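Local structure of alkaline phosphatase (2W5V) at residues A286-K289 with N293-V296. The protein probably hydrolyses phosphate monoesters as a zinc- and magnesium-dependent alkaline phosphatase of a cold-adapted Antarctic bacterium. The protein carries 1 engineered substitution. Sequence-based numbering, arbitrary orientation.
Sequences AFAK and NTLV
Ala288, in the last turn of helix 267-291, lies against Thr294 at the start of strand 294-299, with the CA atoms of Ala288 and Thr294 5.1 Å apart. No direct hydrogen bond joins the two backbones. A water bridges them instead: it donates to Ala288 O at 2.7 Å and accepts from Thr294 N at 3.0 Å. The carbonyl near the helix end and the first amide of the strand thus share one solvent molecule.

The apolar part of the contact centres on the methyl of Ala288. Ala288 CB meets Val296 CG2 at 3.6 Å and also lies 4.1 Å from Thr294 CB. Both Thr294 and Val296 direct their CB atoms toward the helix, while Leu295 between them faces away. Val296 also touches Ala284 and Leu285, about one turn earlier in the helix.

Phe287 also touches Thr294. Its CG stands anti to the backbone N (chi1 175°), which brings the ring end forward to the strand. There Phe287 CE2 comes within 3.4 Å of Thr294 OG1, the oxygen lying obliquely to the ring. The two side chains cross at about a right angle. That hydroxyl finds its polar partners elsewhere, in hydrogen bonds with Asp291 OD2 and Asn36 ND2. Asp291 OD2 also accepts from Asn293 N, so one carboxylate oxygen of the last helix residue holds both Asn293 and Thr294.

Backbone hydrogen bonds join Leu295 to Asn36 and Ile38 of parallel strand 36-42, and Val296 to Tyr347 of antiparallel strand 342-347. The chain reverses after helix 267-291, and strand 294-299 returns alongside its C-terminal end. This completes a beta-alpha-beta crossover from strand 249-255 that skips strand 36-42, within the alpha/beta fold of the alkaline phosphatase family and away from the metal sites.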
ATOM      1  N   ALA B 286      -5.882  -9.219 -19.880  1.00 24.50           N
ATOM      2  CA  ALA B 286      -6.320 -10.280 -20.781  1.00 28.26           C
ATOM      3  C   ALA B 286      -5.557 -10.184 -22.101  1.00 27.56           C
ATOM      4  O   ALA B 286      -5.102 -11.189 -22.643  1.00 23.05           O
ATOM      5  CB  ALA B 286      -7.814 -10.199 -21.019  1.00 22.94           C
ATOM      6  N   PHE B 287      -5.399  -8.970 -22.614  1.00 23.37           N
ATOM      7  CA  PHE B 287      -4.602  -8.807 -23.824  1.00 24.12           C
ATOM      8  C   PHE B 287      -3.141  -9.178 -23.600  1.00 24.91           C
ATOM      9  O   PHE B 287      -2.546  -9.874 -24.416  1.00 25.23           O
ATOM     10  CB  PHE B 287      -4.663  -7.383 -24.364  1.00 22.26           C
ATOM     11  CG  PHE B 287      -3.763  -7.166 -25.546  1.00 21.71           C
ATOM     12  CD1 PHE B 287      -4.107  -7.668 -26.790  1.00 24.18           C
ATOM     13  CD2 PHE B 287      -2.565  -6.481 -25.413  1.00 24.63           C
ATOM     14  CE1 PHE B 287      -3.278  -7.482 -27.888  1.00 28.02           C
ATOM     15  CE2 PHE B 287      -1.736  -6.291 -26.508  1.00 20.77           C
ATOM     16  CZ  PHE B 287      -2.091  -6.795 -27.741  1.00 27.97           C
ATOM     17  N   ALA B 288      -2.566  -8.695 -22.501  1.00 21.02           N
ATOM     18  CA  ALA B 288      -1.151  -8.916 -22.212  1.00 24.96           C
ATOM     19  C   ALA B 288      -0.803 -10.389 -22.075  1.00 26.88           C
ATOM     20  O   ALA B 288       0.270 -10.818 -22.491  1.00 22.29           O
ATOM     21  CB  ALA B 288      -0.746  -8.166 -20.956  1.00 16.37           C
ATOM     22  N   LYS B 289      -1.704 -11.162 -21.478  1.00 26.45           N
ATOM     23  CA  LYS B 289      -1.446 -12.586 -21.276  1.00 26.04           C
ATOM     24  C   LYS B 289      -1.517 -13.353 -22.595  1.00 29.69           C
ATOM     25  O   LYS B 289      -0.726 -14.268 -22.840  1.00 29.83           O
ATOM     26  CB  LYS B 289      -2.401 -13.156 -20.227  1.00 23.66           C
ATOM     27  CG  LYS B 289      -2.042 -12.677 -18.816  1.00 31.21           C
ATOM     28  CD  LYS B 289      -2.769 -13.432 -17.700  1.00 33.66           C
ATOM     29  CE  LYS B 289      -2.140 -13.098 -16.344  1.00 36.49           C
ATOM     30  NZ  LYS B 289      -2.803 -13.779 -15.186  1.00 40.82           N
ATOM     31  N   ASN B 293       3.928 -10.005 -25.082  1.00 24.38           N
ATOM     32  CA  ASN B 293       4.952  -8.998 -25.367  1.00 23.21           C
ATOM     33  C   ASN B 293       4.563  -7.632 -24.827  1.00 23.15           C
ATOM     34  O   ASN B 293       5.076  -6.608 -25.285  1.00 23.68           O
ATOM     35  CB  ASN B 293       5.176  -8.869 -26.877  1.00 27.86           C
ATOM     36  CG  ASN B 293       5.786 -10.111 -27.486  1.00 51.66           C
ATOM     37  OD1 ASN B 293       6.762 -10.653 -26.969  1.00 60.34           O
ATOM     38  ND2 ASN B 293       5.217 -10.567 -28.601  1.00 59.26           N
ATOM     39  N   THR B 294       3.648  -7.616 -23.863  1.00 20.85           N
ATOM     40  CA  THR B 294       3.077  -6.361 -23.383  1.00 16.08           C
ATOM     41  C   THR B 294       3.262  -6.175 -21.881  1.00 19.60           C
ATOM     42  O   THR B 294       2.949  -7.067 -21.082  1.00 22.80           O
ATOM     43  CB  THR B 294       1.568  -6.285 -23.706  1.00 24.68           C
ATOM     44  OG1 THR B 294       1.378  -6.378 -25.123  1.00 22.77           O
ATOM     45  CG2 THR B 294       0.959  -4.981 -23.196  1.00 24.32           C
ATOM     46  N   LEU B 295       3.767  -5.006 -21.510  1.00 19.21           N
ATOM     47  CA  LEU B 295       3.923  -4.638 -20.110  1.00 20.13           C
ATOM     48  C   LEU B 295       2.729  -3.801 -19.671  1.00 16.61           C
ATOM     49  O   LEU B 295       2.404  -2.793 -20.294  1.00 16.48           O
ATOM     50  CB  LEU B 295       5.214  -3.843 -19.919  1.00 22.75           C
ATOM     51  CG  LEU B 295       5.369  -3.104 -18.590  1.00 18.80           C
ATOM     52  CD1 LEU B 295       5.639  -4.091 -17.447  1.00 18.23           C
ATOM     53  CD2 LEU B 295       6.471  -2.054 -18.681  1.00 18.54           C
ATOM     54  N   VAL B 296       2.071  -4.225 -18.605  1.00 17.02           N
ATOM     55  CA  VAL B 296       0.956  -3.471 -18.056  1.00 14.72           C
ATOM     56  C   VAL B 296       1.356  -2.902 -16.707  1.00 17.64           C
ATOM     57  O   VAL B 296       1.757  -3.643 -15.809  1.00 17.91           O
ATOM     58  CB  VAL B 296      -0.277  -4.358 -17.861  1.00 19.34           C
ATOM     59  CG1 VAL B 296      -1.409  -3.549 -17.257  1.00 14.61           C
ATOM     60  CG2 VAL B 296      -0.706  -4.996 -19.187  1.00 16.99           C
TER
HETATM   61  O   HOH W   1       2.648  -9.712 -21.928  1.00 21.10           O